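Local coordinates for protein PcyX_EBK42635 (Marine metagenome, PDB 5OWG) that probably catalyses the ferredoxin-dependent, four-electron reduction of a bilin in phycobilin synthesis, yielding phycoerythrobilin, at residues Glu34-Phe40 against Leu225-Asn230; Tyr56-Leu62 against His77-Met83. Residues are numbered along the deposited sequence.

Contact 1 of 2, residues Glu34-Phe40 against Leu225-Asn230; sequences EPGMERF and LFCSDN
Glu34-Met37 form a type II beta turn (Met37 N to Glu34 O, 3.1 Å) with Gly36 at phi/psi 96/-25, and a 3-10 turn over Met37-Arg39 follows. Facing it is the last turn of a helix ending at Asp229, with Asn230 leaving helical angles at -134/23. CA atoms pair Met37 with Asn230 (6.3 Å) and Phe40 with Phe226 (7.3 Å). Asn230 (chi1 m) is the hub: its ND2 donates to Pro35 O (3.1 Å) and Glu34 OE1 (3.2 Å), while OD1 accepts from Arg39 NH2 (2.9 Å). Gly36 is needed, as a CB would strike Asn230 OD1 and jam against the preceding carbonyl. Arg39 NE bonds Gly36 O (2.8 Å), which aims the guanidinium at the helix end, where Arg39 NH2 makes a long salt bridge to Asp229 OD2 (4.0 Å). Beside these polar contacts, Phe40 (m) takes the edge of Phe226 (t) on its face, centroids 5.2 Å apart and planes at 80°; Phe226 CB stands 3.8 Å from the Phe40 ring centroid (CH-pi), and Phe40 CZ meets Leu225 CB at 3.8 Å. Met37 SD, 4.1 Å from Phe226 CE1 at the ring edge, makes a Met-aromatic contact. Trp47 meets both phenylalanine rings; Glu34 OE2 pairs with Arg59. A side-chain amide clamps a beta turn to a helix C-terminus, joining the loop after strand 30-32 to helix 220-229 in the alpha/beta/alpha sandwich of ferredoxin-dependent bilin reductases, around a central antiparallel sheet.

Contact 2 of 2, residues Tyr56-Leu62 against His77-Met83; sequences YIRRAHL and HLCLFPM
Tyr56 opens residues 56-62 in a loop, and its O accepts from Met83 N (2.9 Å). At Ile57, CD1 reaches Leu80 CD2 (3.9 Å). The chain turns a corner at Arg58 (phi/psi -68/-31), where Arg58 and Arg59 both face Phe81 in a classic beta bulge. Arg58 (chi1 p, then extended) lays its guanidinium flat on the Phe81 ring, centres 4.6 Å apart and planes at 24°, while Arg58 CB packs on Met83 CE (3.4 Å); Arg58 NE is hydrogen-bonded to Gln196 OE1. Strand segments 59-62 and 77-82 run antiparallel, axes 4.7 Å apart at 176°. Arg59 and Phe81 are a hydrogen-bonded pair (Phe81 N to Arg59 O, 2.8 Å; the return from Arg59 N to Phe81 O is weak, 3.4 Å), and the Arg59 side chain (t) extends to a salt bridge with Glu34. Ala60 opposes Leu80 as a non-hydrogen-bonded pair, Ala60 CB on Leu80 CG at 3.6 Å. His61 and Cys79 form the next hydrogen-bonded pair (His61 N to Cys79 O, 2.9 Å; Cys79 N to His61 O, 3.2 Å). The edge of the His77 ring addresses the His61 face in an offset edge-to-face pair, centroids 5.9 Å apart; His61 NE2 bonds Asn49 and His77 ND1 bonds Asp94. Leu62 ends opposite Leu78, CD1 to CD1 4.0 Å. This beta hairpin forms the middle of an antiparallel sheet, between strands 47-53 and 90-96: Leu80 rests on helix 161-179 and Leu62 on helix 14-28, while His77 and Cys79 on the other face meet Phe232.

Overall arrangement
Contact 2 is sheet core, a buried pairing of the two central strands, its centre about 6 Å from the chain centre; contact 1 lies farther out, its centre about 14 Å away, and is only partly buried. A backbone ladder, interrupted by a bulge, sets the register of contact 2, whereas in contact 1 side chains carry every hydrogen bond between its segments. Along the sequence, contact 2 is nested inside the loop closed by contact 1. They meet where the arginine-histidine face of the hairpin borders the loop and helix end: Glu34 OE2 and Arg59 NE form a 2.9 Å salt bridge, Met37 CE packs 3.7 Å from Arg59 NH2, and Asn230 O lies 3.2 Å from His61 CE1.

Contact 1 of 2, residues Glu34-Phe40 against Leu225-Asn230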
ATOM      1  N   GLU A  34      -1.838   6.443 -12.653  1.00 41.78           N
ATOM      2  CA  GLU A  34      -1.759   7.663 -11.858  1.00 49.27           C
ATOM      3  C   GLU A  34      -0.718   8.603 -12.457  1.00 41.05           C
ATOM      4  O   GLU A  34       0.388   8.162 -12.784  1.00 44.06           O
ATOM      5  CB  GLU A  34      -1.403   7.343 -10.408  1.00 50.97           C
ATOM      6  CG  GLU A  34      -1.422   8.559  -9.494  1.00 44.31           C
ATOM      7  CD  GLU A  34      -1.133   8.211  -8.045  1.00 54.21           C
ATOM      8  OE1 GLU A  34       0.025   7.862  -7.734  1.00 48.57           O
ATOM      9  OE2 GLU A  34      -2.065   8.283  -7.218  1.00 58.44           O
ATOM     10  N   PRO A  35      -1.027   9.890 -12.618  1.00 48.12           N
ATOM     11  CA  PRO A  35      -0.040  10.820 -13.181  1.00 47.69           C
ATOM     12  C   PRO A  35       1.265  10.800 -12.398  1.00 42.46           C
ATOM     13  O   PRO A  35       1.274  10.892 -11.167  1.00 42.92           O
ATOM     14  CB  PRO A  35      -0.739  12.180 -13.080  1.00 56.28           C
ATOM     15  CG  PRO A  35      -2.184  11.866 -13.056  1.00 61.56           C
ATOM     16  CD  PRO A  35      -2.314  10.554 -12.347  1.00 54.11           C
ATOM     17  N   GLY A  36       2.378  10.685 -13.124  1.00 47.06           N
ATOM     18  CA  GLY A  36       3.700  10.690 -12.545  1.00 42.97           C
ATOM     19  C   GLY A  36       4.283   9.313 -12.294  1.00 52.45           C
ATOM     20  O   GLY A  36       5.511   9.168 -12.260  1.00 40.40           O
ATOM     21  N   MET A  37       3.433   8.297 -12.121  1.00 40.47           N
ATOM     22  CA  MET A  37       3.922   6.972 -11.758  1.00 40.20           C
ATOM     23  C   MET A  37       4.710   6.312 -12.881  1.00 43.38           C
ATOM     24  O   MET A  37       5.518   5.418 -12.605  1.00 44.48           O
ATOM     25  CB  MET A  37       2.756   6.069 -11.357  1.00 38.66           C
ATOM     26  CG  MET A  37       3.185   4.832 -10.579  1.00 31.88           C
ATOM     27  SD  MET A  37       3.716   5.233  -8.905  1.00 49.78           S
ATOM     28  CE  MET A  37       2.149   5.630  -8.129  1.00 53.21           C
ATOM     29  N   GLU A  38       4.500   6.723 -14.135  1.00 46.36           N
ATOM     30  CA  GLU A  38       5.265   6.141 -15.232  1.00 45.22           C
ATOM     31  C   GLU A  38       6.764   6.296 -15.019  1.00 50.79           C
ATOM     32  O   GLU A  38       7.544   5.538 -15.606  1.00 56.38           O
ATOM     33  CB  GLU A  38       4.853   6.773 -16.567  1.00 44.66           C
ATOM     34  CG  GLU A  38       5.346   8.201 -16.796  1.00 65.61           C
ATOM     35  CD  GLU A  38       4.701   9.208 -15.864  1.00 63.68           C
ATOM     36  OE1 GLU A  38       3.601   8.923 -15.346  1.00 53.11           O
ATOM     37  OE2 GLU A  38       5.293  10.287 -15.649  1.00 60.70           O
ATOM     38  N   ARG A  39       7.181   7.256 -14.193  1.00 48.42           N
ATOM     39  CA  ARG A  39       8.594   7.448 -13.896  1.00 60.94           C
ATOM     40  C   ARG A  39       9.144   6.386 -12.955  1.00 59.03           C
ATOM     41  O   ARG A  39      10.351   6.384 -12.693  1.00 50.21           O
ATOM     42  CB  ARG A  39       8.817   8.829 -13.275  1.00 47.93           C
ATOM     43  CG  ARG A  39       8.225   9.982 -14.069  1.00 39.23           C
ATOM     44  CD  ARG A  39       8.251  11.270 -13.263  1.00 47.30           C
ATOM     45  NE  ARG A  39       7.423  11.185 -12.061  1.00 43.47           N
ATOM     46  CZ  ARG A  39       7.403  12.098 -11.095  1.00 48.55           C
ATOM     47  NH1 ARG A  39       8.170  13.178 -11.176  1.00 38.45           N
ATOM     48  NH2 ARG A  39       6.615  11.932 -10.041  1.00 47.18           N
ATOM     49  N   PHE A  40       8.296   5.493 -12.433  1.00 47.95           N
ATOM     50  CA  PHE A  40       8.720   4.530 -11.423  1.00 47.75           C
ATOM     51  C   PHE A  40       8.312   3.102 -11.773  1.00 40.86           C
ATOM     52  O   PHE A  40       8.241   2.249 -10.882  1.00 55.72           O
ATOM     53  CB  PHE A  40       8.163   4.922 -10.054  1.00 43.72           C
ATOM     54  CG  PHE A  40       8.358   6.371  -9.723  1.00 50.87           C
ATOM     55  CD1 PHE A  40       9.632   6.910  -9.647  1.00 45.52           C
ATOM     56  CD2 PHE A  40       7.271   7.198  -9.493  1.00 49.16           C
ATOM     57  CE1 PHE A  40       9.819   8.245  -9.347  1.00 53.58           C
ATOM     58  CE2 PHE A  40       7.452   8.536  -9.190  1.00 42.39           C
ATOM     59  CZ  PHE A  40       8.726   9.060  -9.119  1.00 48.34           C
ATOM     60  N   LEU A 225      11.711  11.933  -5.637  1.00 47.20           N
ATOM     61  CA  LEU A 225      10.573  12.126  -6.531  1.00 54.01           C
ATOM     62  C   LEU A 225       9.407  11.225  -6.131  1.00 62.27           C
ATOM     63  O   LEU A 225       8.267  11.686  -5.991  1.00 47.76           O
ATOM     64  CB  LEU A 225      11.005  11.845  -7.970  1.00 52.81           C
ATOM     65  CG  LEU A 225      10.583  12.783  -9.101  1.00 64.02           C
ATOM     66  CD1 LEU A 225      10.959  14.224  -8.823  1.00 54.11           C
ATOM     67  CD2 LEU A 225      11.244  12.320 -10.387  1.00 54.47           C
ATOM     68  N   PHE A 226       9.683   9.933  -5.937  1.00 54.14           N
ATOM     69  CA  PHE A 226       8.636   8.966  -5.614  1.00 56.36           C
ATOM     70  C   PHE A 226       8.037   9.228  -4.234  1.00 55.98           C
ATOM     71  O   PHE A 226       6.811   9.244  -4.071  1.00 39.07           O
ATOM     72  CB  PHE A 226       9.220   7.554  -5.697  1.00 47.97           C
ATOM     73  CG  PHE A 226       8.266   6.468  -5.298  1.00 46.89           C
ATOM     74  CD1 PHE A 226       7.307   6.008  -6.183  1.00 44.85           C
ATOM     75  CD2 PHE A 226       8.349   5.884  -4.045  1.00 47.30           C
ATOM     76  CE1 PHE A 226       6.435   4.998  -5.820  1.00 45.25           C
ATOM     77  CE2 PHE A 226       7.482   4.874  -3.676  1.00 47.94           C
ATOM     78  CZ  PHE A 226       6.524   4.430  -4.564  1.00 44.25           C
ATOM     79  N   CYS A 227       8.888   9.432  -3.225  1.00 49.61           N
ATOM     80  CA  CYS A 227       8.400   9.567  -1.855  1.00 41.46           C
ATOM     81  C   CYS A 227       7.488  10.775  -1.681  1.00 61.50           C
ATOM     82  O   CYS A 227       6.613  10.769  -0.807  1.00 63.87           O
ATOM     83  CB  CYS A 227       9.581   9.659  -0.887  1.00 42.17           C
ATOM     84  SG  CYS A 227      10.469   8.105  -0.649  1.00 60.77           S
ATOM     85  N   SER A 228       7.668  11.816  -2.493  1.00 55.10           N
ATOM     86  CA  SER A 228       6.933  13.061  -2.300  1.00 58.95           C
ATOM     87  C   SER A 228       5.669  13.157  -3.144  1.00 44.18           C
ATOM     88  O   SER A 228       4.716  13.829  -2.735  1.00 50.18           O
ATOM     89  CB  SER A 228       7.838  14.256  -2.623  1.00 56.96           C
ATOM     90  OG  SER A 228       8.236  14.244  -3.982  1.00 59.84           O
ATOM     91  N   ASP A 229       5.628  12.506  -4.309  1.00 43.70           N
ATOM     92  CA  ASP A 229       4.562  12.723  -5.277  1.00 46.25           C
ATOM     93  C   ASP A 229       3.698  11.503  -5.560  1.00 45.33           C
ATOM     94  O   ASP A 229       2.535  11.676  -5.936  1.00 38.11           O
ATOM     95  CB  ASP A 229       5.151  13.207  -6.612  1.00 45.94           C
ATOM     96  CG  ASP A 229       5.934  14.491  -6.469  1.00 60.59           C
ATOM     97  OD1 ASP A 229       5.959  15.059  -5.358  1.00 59.70           O
ATOM     98  OD2 ASP A 229       6.528  14.934  -7.473  1.00 48.93           O
ATOM     99  N   ASN A 230       4.221  10.285  -5.394  1.00 44.07           N
ATOM    100  CA  ASN A 230       3.506   9.096  -5.843  1.00 40.88           C
ATOM    101  C   ASN A 230       3.509   7.985  -4.800  1.00 36.32           C
ATOM    102  O   ASN A 230       3.344   6.812  -5.158  1.00 47.11           O
ATOM    103  CB  ASN A 230       4.115   8.575  -7.149  1.00 36.55           C
ATOM    104  CG  ASN A 230       3.796   9.461  -8.334  1.00 54.92           C
ATOM    105  OD1 ASN A 230       4.596  10.315  -8.716  1.00 45.11           O
ATOM    106  ND2 ASN A 230       2.618   9.265  -8.920  1.00 40.66           N
TER

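Contact 2 of 2, residues Tyr56-Leu62 against His77-Met83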
ATOM      1  N   TYR A  56     -15.478   3.175  -3.580  1.00 34.14           N
ATOM      2  CA  TYR A  56     -15.295   3.240  -2.138  1.00 49.40           C
ATOM      3  C   TYR A  56     -13.848   3.455  -1.719  1.00 44.48           C
ATOM      4  O   TYR A  56     -13.607   3.894  -0.588  1.00 38.91           O
ATOM      5  CB  TYR A  56     -15.825   1.954  -1.494  1.00 41.20           C
ATOM      6  CG  TYR A  56     -17.255   1.631  -1.876  1.00 50.71           C
ATOM      7  CD1 TYR A  56     -18.321   2.263  -1.250  1.00 45.26           C
ATOM      8  CD2 TYR A  56     -17.535   0.700  -2.865  1.00 52.35           C
ATOM      9  CE1 TYR A  56     -19.628   1.974  -1.598  1.00 49.47           C
ATOM     10  CE2 TYR A  56     -18.837   0.402  -3.219  1.00 54.86           C
ATOM     11  CZ  TYR A  56     -19.880   1.043  -2.582  1.00 57.51           C
ATOM     12  OH  TYR A  56     -21.179   0.755  -2.930  1.00 66.89           O
ATOM     13  N   ILE A  57     -12.888   3.162  -2.591  1.00 39.63           N
ATOM     14  CA  ILE A  57     -11.467   3.263  -2.279  1.00 35.47           C
ATOM     15  C   ILE A  57     -10.838   4.177  -3.322  1.00 33.17           C
ATOM     16  O   ILE A  57     -10.687   3.787  -4.487  1.00 36.97           O
ATOM     17  CB  ILE A  57     -10.790   1.886  -2.267  1.00 47.66           C
ATOM     18  CG1 ILE A  57     -11.378   1.010  -1.155  1.00 47.91           C
ATOM     19  CG2 ILE A  57      -9.281   2.020  -2.091  1.00 41.14           C
ATOM     20  CD1 ILE A  57     -11.251  -0.474  -1.425  1.00 43.16           C
ATOM     21  N   ARG A  58     -10.462   5.391  -2.910  1.00 42.80           N
ATOM     22  CA  ARG A  58      -9.917   6.349  -3.865  1.00 44.19           C
ATOM     23  C   ARG A  58      -8.554   5.919  -4.388  1.00 36.88           C
ATOM     24  O   ARG A  58      -8.214   6.222  -5.539  1.00 31.97           O
ATOM     25  CB  ARG A  58      -9.822   7.744  -3.238  1.00 44.65           C
ATOM     26  CG  ARG A  58      -8.763   7.905  -2.155  1.00 47.31           C
ATOM     27  CD  ARG A  58      -8.616   9.367  -1.763  1.00 48.27           C
ATOM     28  NE  ARG A  58      -7.636   9.554  -0.696  1.00 51.07           N
ATOM     29  CZ  ARG A  58      -6.332   9.740  -0.887  1.00 44.29           C
ATOM     30  NH1 ARG A  58      -5.822   9.769  -2.112  1.00 42.44           N
ATOM     31  NH2 ARG A  58      -5.531   9.897   0.157  1.00 33.08           N
ATOM     32  N   ARG A  59      -7.762   5.219  -3.579  1.00 39.24           N
ATOM     33  CA  ARG A  59      -6.418   4.853  -4.007  1.00 38.28           C
ATOM     34  C   ARG A  59      -5.978   3.549  -3.359  1.00 31.81           C
ATOM     35  O   ARG A  59      -6.061   3.390  -2.137  1.00 41.10           O
ATOM     36  CB  ARG A  59      -5.421   5.969  -3.679  1.00 31.38           C
ATOM     37  CG  ARG A  59      -4.030   5.717  -4.230  1.00 40.74           C
ATOM     38  CD  ARG A  59      -3.136   6.937  -4.079  1.00 32.95           C
ATOM     39  NE  ARG A  59      -1.863   6.775  -4.782  1.00 37.89           N
ATOM     40  CZ  ARG A  59      -0.747   6.301  -4.233  1.00 29.88           C
ATOM     41  NH1 ARG A  59      -0.722   5.934  -2.957  1.00 35.97           N
ATOM     42  NH2 ARG A  59       0.354   6.196  -4.965  1.00 51.76           N
ATOM     43  N   ALA A  60      -5.513   2.625  -4.196  1.00 37.69           N
ATOM     44  CA  ALA A  60      -4.886   1.380  -3.765  1.00 41.92           C
ATOM     45  C   ALA A  60      -3.605   1.226  -4.567  1.00 27.24           C
ATOM     46  O   ALA A  60      -3.653   1.169  -5.798  1.00 30.95           O
ATOM     47  CB  ALA A  60      -5.814   0.183  -3.986  1.00 36.47           C
ATOM     48  N   HIS A  61      -2.466   1.152  -3.879  1.00 31.08           N
ATOM     49  CA  HIS A  61      -1.161   1.309  -4.511  1.00 35.85           C
ATOM     50  C   HIS A  61      -0.280   0.120  -4.163  1.00 31.57           C
ATOM     51  O   HIS A  61      -0.042  -0.151  -2.982  1.00 40.00           O
ATOM     52  CB  HIS A  61      -0.505   2.618  -4.059  1.00 37.48           C
ATOM     53  CG  HIS A  61       0.879   2.827  -4.589  1.00 44.81           C
ATOM     54  ND1 HIS A  61       1.796   3.640  -3.961  1.00 42.33           N
ATOM     55  CD2 HIS A  61       1.498   2.340  -5.690  1.00 49.38           C
ATOM     56  CE1 HIS A  61       2.924   3.642  -4.648  1.00 49.78           C
ATOM     57  NE2 HIS A  61       2.770   2.861  -5.703  1.00 47.24           N
ATOM     58  N   LEU A  62       0.209  -0.577  -5.186  1.00 44.10           N
ATOM     59  CA  LEU A  62       1.120  -1.704  -5.016  1.00 50.37           C
ATOM     60  C   LEU A  62       2.493  -1.304  -5.535  1.00 47.81           C
ATOM     61  O   LEU A  62       2.656  -1.038  -6.731  1.00 50.45           O
ATOM     62  CB  LEU A  62       0.611  -2.945  -5.749  1.00 44.85           C
ATOM     63  CG  LEU A  62       1.515  -4.180  -5.654  1.00 39.00           C
ATOM     64  CD1 LEU A  62       1.529  -4.733  -4.235  1.00 39.66           C
ATOM     65  CD2 LEU A  62       1.086  -5.247  -6.649  1.00 53.72           C
ATOM     66  N   HIS A  77       5.203  -2.865  -1.030  1.00 43.38           N
ATOM     67  CA  HIS A  77       4.426  -1.906  -0.261  1.00 50.96           C
ATOM     68  C   HIS A  77       3.018  -1.874  -0.827  1.00 36.85           C
ATOM     69  O   HIS A  77       2.834  -1.835  -2.047  1.00 34.45           O
ATOM     70  CB  HIS A  77       5.066  -0.512  -0.311  1.00 42.96           C
ATOM     71  CG  HIS A  77       4.161   0.591   0.140  1.00 33.41           C
ATOM     72  ND1 HIS A  77       4.077   0.991   1.457  1.00 53.14           N
ATOM     73  CD2 HIS A  77       3.310   1.387  -0.550  1.00 47.54           C
ATOM     74  CE1 HIS A  77       3.209   1.982   1.558  1.00 54.73           C
ATOM     75  NE2 HIS A  77       2.729   2.241   0.356  1.00 56.44           N
ATOM     76  N   LEU A  78       2.026  -1.909   0.060  1.00 42.99           N
ATOM     77  CA  LEU A  78       0.627  -1.944  -0.346  1.00 37.20           C
ATOM     78  C   LEU A  78      -0.175  -1.084   0.616  1.00 39.26           C
ATOM     79  O   LEU A  78      -0.152  -1.320   1.828  1.00 38.24           O
ATOM     80  CB  LEU A  78       0.093  -3.381  -0.371  1.00 45.61           C
ATOM     81  CG  LEU A  78      -1.361  -3.561  -0.818  1.00 43.75           C
ATOM     82  CD1 LEU A  78      -1.559  -3.137  -2.267  1.00 38.16           C
ATOM     83  CD2 LEU A  78      -1.797  -5.002  -0.628  1.00 45.92           C
ATOM     84  N   CYS A  79      -0.881  -0.094   0.075  1.00 42.28           N
ATOM     85  CA  CYS A  79      -1.646   0.843   0.882  1.00 32.12           C
ATOM     86  C   CYS A  79      -2.974   1.124   0.199  1.00 39.66           C
ATOM     87  O   CYS A  79      -3.052   1.206  -1.030  1.00 39.83           O
ATOM     88  CB  CYS A  79      -0.892   2.159   1.094  1.00 37.49           C
ATOM     89  SG  CYS A  79      -1.672   3.242   2.290  1.00 55.02           S
ATOM     90  N   LEU A  80      -4.021   1.277   1.010  1.00 51.27           N
ATOM     91  CA  LEU A  80      -5.362   1.571   0.518  1.00 56.13           C
ATOM     92  C   LEU A  80      -5.941   2.741   1.299  1.00 42.51           C
ATOM     93  O   LEU A  80      -6.062   2.671   2.526  1.00 50.03           O
ATOM     94  CB  LEU A  80      -6.283   0.353   0.643  1.00 50.20           C
ATOM     95  CG  LEU A  80      -6.379  -0.597  -0.553  1.00 40.89           C
ATOM     96  CD1 LEU A  80      -5.120  -1.435  -0.703  1.00 33.91           C
ATOM     97  CD2 LEU A  80      -7.608  -1.492  -0.431  1.00 49.55           C
ATOM     98  N   PHE A  81      -6.304   3.813   0.585  1.00 34.18           N
ATOM     99  CA  PHE A  81      -7.013   4.944   1.173  1.00 28.20           C
ATOM    100  C   PHE A  81      -8.488   4.880   0.799  1.00 43.68           C
ATOM    101  O   PHE A  81      -8.805   4.749  -0.391  1.00 44.69           O
ATOM    102  CB  PHE A  81      -6.424   6.265   0.683  1.00 53.05           C
ATOM    103  CG  PHE A  81      -5.121   6.637   1.332  1.00 51.03           C
ATOM    104  CD1 PHE A  81      -5.099   7.236   2.581  1.00 52.01           C
ATOM    105  CD2 PHE A  81      -3.920   6.412   0.681  1.00 50.35           C
ATOM    106  CE1 PHE A  81      -3.902   7.589   3.175  1.00 58.92           C
ATOM    107  CE2 PHE A  81      -2.719   6.765   1.270  1.00 52.37           C
ATOM    108  CZ  PHE A  81      -2.711   7.353   2.519  1.00 52.31           C
ATOM    109  N   PRO A  82      -9.421   4.967   1.746  1.00 40.02           N
ATOM    110  CA  PRO A  82     -10.843   5.004   1.377  1.00 54.16           C
ATOM    111  C   PRO A  82     -11.228   6.345   0.767  1.00 47.32           C
ATOM    112  O   PRO A  82     -10.452   7.303   0.746  1.00 49.36           O
ATOM    113  CB  PRO A  82     -11.564   4.763   2.706  1.00 57.25           C
ATOM    114  CG  PRO A  82     -10.600   5.215   3.745  1.00 56.12           C
ATOM    115  CD  PRO A  82      -9.239   4.888   3.207  1.00 51.88           C
ATOM    116  N   MET A  83     -12.459   6.404   0.263  1.00 43.54           N
ATOM    117  CA  MET A  83     -12.963   7.618  -0.365  1.00 40.99           C
ATOM    118  C   MET A  83     -13.254   8.681   0.698  1.00 57.34           C
ATOM    119  O   MET A  83     -13.280   8.412   1.903  1.00 51.86           O
ATOM    120  CB  MET A  83     -14.211   7.304  -1.197  1.00 44.60           C
ATOM    121  CG  MET A  83     -14.609   8.372  -2.216  1.00 54.55           C
ATOM    122  SD  MET A  83     -13.284   8.808  -3.359  1.00 53.87           S
ATOM    123  CE  MET A  83     -13.065   7.258  -4.224  1.00 48.82           C
TER